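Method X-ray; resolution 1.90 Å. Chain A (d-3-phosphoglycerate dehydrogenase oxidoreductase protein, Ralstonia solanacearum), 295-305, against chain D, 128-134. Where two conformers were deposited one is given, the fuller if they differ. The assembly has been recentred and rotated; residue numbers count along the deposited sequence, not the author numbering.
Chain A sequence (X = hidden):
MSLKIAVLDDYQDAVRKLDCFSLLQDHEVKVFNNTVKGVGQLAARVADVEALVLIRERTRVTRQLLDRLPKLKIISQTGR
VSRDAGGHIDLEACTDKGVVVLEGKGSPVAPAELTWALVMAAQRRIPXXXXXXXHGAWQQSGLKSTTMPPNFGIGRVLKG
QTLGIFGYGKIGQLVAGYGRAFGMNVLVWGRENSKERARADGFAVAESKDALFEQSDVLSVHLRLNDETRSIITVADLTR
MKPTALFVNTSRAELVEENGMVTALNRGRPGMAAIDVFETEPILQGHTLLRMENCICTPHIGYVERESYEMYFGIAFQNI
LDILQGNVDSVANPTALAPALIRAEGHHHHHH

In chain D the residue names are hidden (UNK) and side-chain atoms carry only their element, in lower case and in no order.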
# COMPACT_ATOMS: atom_id res chain seq x y z
N CYS A 295 -14.74 0.44 -0.38
CA CYS A 295 -14.07 -0.48 -1.31
C CYS A 295 -12.91 0.23 -1.98
O CYS A 295 -13.05 1.36 -2.43
CB CYS A 295 -15.02 -1.05 -2.37
SG CYS A 295 -14.42 -2.62 -3.13
N ILE A 296 -11.76 -0.42 -2.00
CA ILE A 296 -10.64 0.04 -2.81
C ILE A 296 -10.53 -0.90 -4.00
O ILE A 296 -10.37 -2.11 -3.83
CB ILE A 296 -9.35 0.08 -1.97
CG1 ILE A 296 -9.47 1.22 -0.93
CG2 ILE A 296 -8.11 0.27 -2.86
CD1 ILE A 296 -8.62 1.07 0.26
N CYS A 297 -10.64 -0.35 -5.20
CA CYS A 297 -10.62 -1.15 -6.44
C CYS A 297 -9.48 -0.72 -7.32
O CYS A 297 -9.36 0.48 -7.64
CB CYS A 297 -11.91 -0.97 -7.23
SG CYS A 297 -13.42 -1.28 -6.32
N THR A 298 -8.65 -1.69 -7.71
CA THR A 298 -7.62 -1.47 -8.69
C THR A 298 -7.98 -2.23 -9.95
O THR A 298 -8.70 -3.25 -9.89
CB THR A 298 -6.26 -1.99 -8.17
OG1 THR A 298 -6.48 -3.30 -7.67
CG2 THR A 298 -5.76 -1.08 -7.08
N PRO A 299 -7.48 -1.76 -11.11
CA PRO A 299 -7.90 -2.32 -12.38
C PRO A 299 -7.10 -3.53 -12.85
O PRO A 299 -6.38 -3.46 -13.85
CB PRO A 299 -7.74 -1.14 -13.34
CG PRO A 299 -6.56 -0.41 -12.78
CD PRO A 299 -6.62 -0.58 -11.29
N HIS A 300 -7.23 -4.63 -12.13
CA HIS A 300 -6.62 -5.89 -12.49
C HIS A 300 -5.13 -5.75 -12.80
O HIS A 300 -4.69 -6.12 -13.89
CB HIS A 300 -7.36 -6.60 -13.63
CG HIS A 300 -7.15 -8.09 -13.64
ND1 HIS A 300 -7.95 -8.95 -14.35
CD2 HIS A 300 -6.22 -8.85 -13.02
CE1 HIS A 300 -7.52 -10.19 -14.17
NE2 HIS A 300 -6.46 -10.15 -13.38
N ILE A 301 -4.41 -5.19 -11.83
CA ILE A 301 -2.94 -4.92 -11.96
C ILE A 301 -2.05 -5.94 -11.26
O ILE A 301 -0.81 -5.79 -11.24
CB ILE A 301 -2.60 -3.50 -11.49
CG1 ILE A 301 -3.13 -3.25 -10.05
CG2 ILE A 301 -3.15 -2.49 -12.51
CD1 ILE A 301 -2.82 -1.86 -9.46
N GLY A 302 -2.65 -6.98 -10.69
CA GLY A 302 -1.87 -8.10 -10.10
C GLY A 302 -0.62 -8.51 -10.89
O GLY A 302 0.45 -8.57 -10.32
N TYR A 303 -0.76 -8.73 -12.20
CA TYR A 303 0.37 -9.19 -13.04
C TYR A 303 1.00 -8.07 -13.87
O TYR A 303 1.98 -8.31 -14.59
CB TYR A 303 -0.05 -10.35 -13.96
CG TYR A 303 -0.52 -11.55 -13.20
CD1 TYR A 303 0.37 -12.57 -12.86
CD2 TYR A 303 -1.84 -11.67 -12.79
CE1 TYR A 303 -0.06 -13.65 -12.15
CE2 TYR A 303 -2.28 -12.76 -12.07
CZ TYR A 303 -1.38 -13.74 -11.74
OH TYR A 303 -1.83 -14.81 -11.02
N VAL A 304 0.43 -6.86 -13.79
CA VAL A 304 0.95 -5.69 -14.52
C VAL A 304 2.14 -5.10 -13.77
O VAL A 304 2.01 -4.28 -12.88
CB VAL A 304 -0.17 -4.63 -14.84
CG1 VAL A 304 0.35 -3.53 -15.76
CG2 VAL A 304 -1.32 -5.33 -15.52
N GLU A 305 3.33 -5.58 -14.12
CA GLU A 305 4.52 -5.23 -13.39
C GLU A 305 5.68 -5.49 -14.36
O GLU A 305 5.63 -6.45 -15.12
CB GLU A 305 4.61 -6.09 -12.11
CG GLU A 305 5.81 -5.82 -11.21
CD GLU A 305 7.07 -6.55 -11.62
OE1 GLU A 305 7.00 -7.77 -11.91
OE2 GLU A 305 8.15 -5.90 -11.65
N UNK D 128 -2.57 6.25 -7.91
CA UNK D 128 -2.69 6.66 -9.31
C UNK D 128 -3.68 5.76 -10.09
O UNK D 128 -4.58 6.26 -10.78
o UNK D 128 0.40 6.12 -7.75
c UNK D 128 0.66 7.12 -8.42
c UNK D 128 -0.34 7.70 -9.41
n UNK D 128 1.83 7.75 -8.32
c UNK D 128 -1.32 6.64 -9.97
N UNK D 129 -3.51 4.45 -9.96
CA UNK D 129 -4.40 3.49 -10.65
C UNK D 129 -5.83 3.59 -10.11
O UNK D 129 -6.78 3.54 -10.87
c UNK D 129 -1.63 1.13 -11.13
c UNK D 129 -1.03 0.66 -13.38
o UNK D 129 -0.11 0.16 -14.26
c UNK D 129 -2.90 1.59 -11.54
c UNK D 129 -3.21 1.56 -12.89
c UNK D 129 -2.29 1.09 -13.82
c UNK D 129 -3.90 2.06 -10.51
c UNK D 129 -0.71 0.68 -12.05
N UNK D 130 -5.96 3.70 -8.78
CA UNK D 130 -7.28 3.80 -8.11
C UNK D 130 -8.06 5.04 -8.56
O UNK D 130 -9.24 4.94 -8.88
c UNK D 130 -6.73 2.34 -6.10
c UNK D 130 -8.36 4.19 -5.81
c UNK D 130 -7.11 3.74 -6.55
N UNK D 131 -7.39 6.19 -8.57
CA UNK D 131 -8.01 7.47 -8.91
C UNK D 131 -8.40 7.52 -10.37
O UNK D 131 -9.47 8.03 -10.71
c UNK D 131 -7.08 8.63 -8.57
N UNK D 132 -7.54 6.97 -11.22
CA UNK D 132 -7.80 6.90 -12.65
C UNK D 132 -9.00 6.02 -12.94
O UNK D 132 -9.86 6.40 -13.75
c UNK D 132 -6.60 6.31 -13.38
o UNK D 132 -5.47 7.14 -13.18
N UNK D 133 -9.08 4.86 -12.27
CA UNK D 133 -10.19 3.92 -12.47
C UNK D 133 -11.51 4.59 -12.08
O UNK D 133 -12.49 4.49 -12.82
c UNK D 133 -11.15 1.55 -11.77
c UNK D 133 -11.69 1.19 -13.16
c UNK D 133 -9.99 2.58 -11.73
c UNK D 133 -10.83 0.26 -11.03
N UNK D 134 -11.50 5.30 -10.95
CA UNK D 134 -12.66 6.06 -10.47
C UNK D 134 -13.12 7.12 -11.48
O UNK D 134 -14.30 7.45 -11.55
c UNK D 134 -12.56 5.86 -7.91
c UNK D 134 -12.37 6.74 -9.13
n UNK D 134 -13.96 5.94 -5.00
c UNK D 134 -12.52 5.87 -5.40
c UNK D 134 -12.21 6.64 -6.66
O HOH W 1 -14.11 2.57 -4.58
O HOH W 2 -10.76 2.68 -8.01
O HOH W 3 1.08 -1.82 -12.84

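Position 128 of chain D carries five side-chain atoms: three carbons in a row, the last bearing one oxygen and one nitrogen. They are out of reach of the chain A stretch. A terminal amide at that chain length is glutamine, Gln D128.

At position 129 one carbon leads into a six-carbon ring bearing an oxygen. The ring lies against Ile A301, whose CG2 sits 3.8 Å from the centroid and 7° off the ring normal, a CH-pi contact over one face. A phenol ring makes this Tyr D129. Its CB is 3.9 Å from Pro A299 CD, its CD2 is 3.6 Å from Ile A301 CD1, and its OH lies 4.0 Å from Val A304 CG1.

Position 130 has three carbons, one carrying the other two. One of the two branch carbons lies 4.1 Å from Ile A296 CG2, 3.7 Å from Thr A298 CG2 and 3.6 Å from Cys A297 O. Branching at CB without further atoms identifies Val D130, and that carbon is its CG2.

A lone carbon at position 131 points away from chain A; this is Ala D131. Position 132 shows one carbon and one oxygen, and the side chain makes no contact with the chain A stretch; hence serine. Its oxygen turns back along the helix: Ser D132 OG donates to Gln D128 O at 2.7 Å.

Four carbons forked at the second define position 133, and one fork tip lies 4.1 Å from both Cys A297 CB and Pro A299 CB. The fork one carbon beyond CB gives leucine; the tip is Leu D133 CD2, also 3.7 Å from Cys A297 O.

Position 134 has four carbons in a row ending in nitrogen; from a sideways CB the chain end comes nearer to chain A. The pattern is that of lysine. Lys D134 NZ makes a weak 3.4 Å hydrogen bond to water 1, which lies 2.7 Å from Cys A295 O.

The contact works by apolar packing across a steep crossing of 97° between strand 295-297 and the helix. Positions 129, 130 and 133 supply nearly all the covered helix surface, consistent with one side of a helical turn facing chain A. No direct hydrogen bond joins the stretches; waters carry the polar links. Water 2 donates to Cys A297 O at 2.6 Å and Val D130 O at 2.9 Å, while water 3 donates to Val A304 O at 2.6 Å and Tyr D129 OH at 2.7 Å.

Chain D (128-134) QYVASLK
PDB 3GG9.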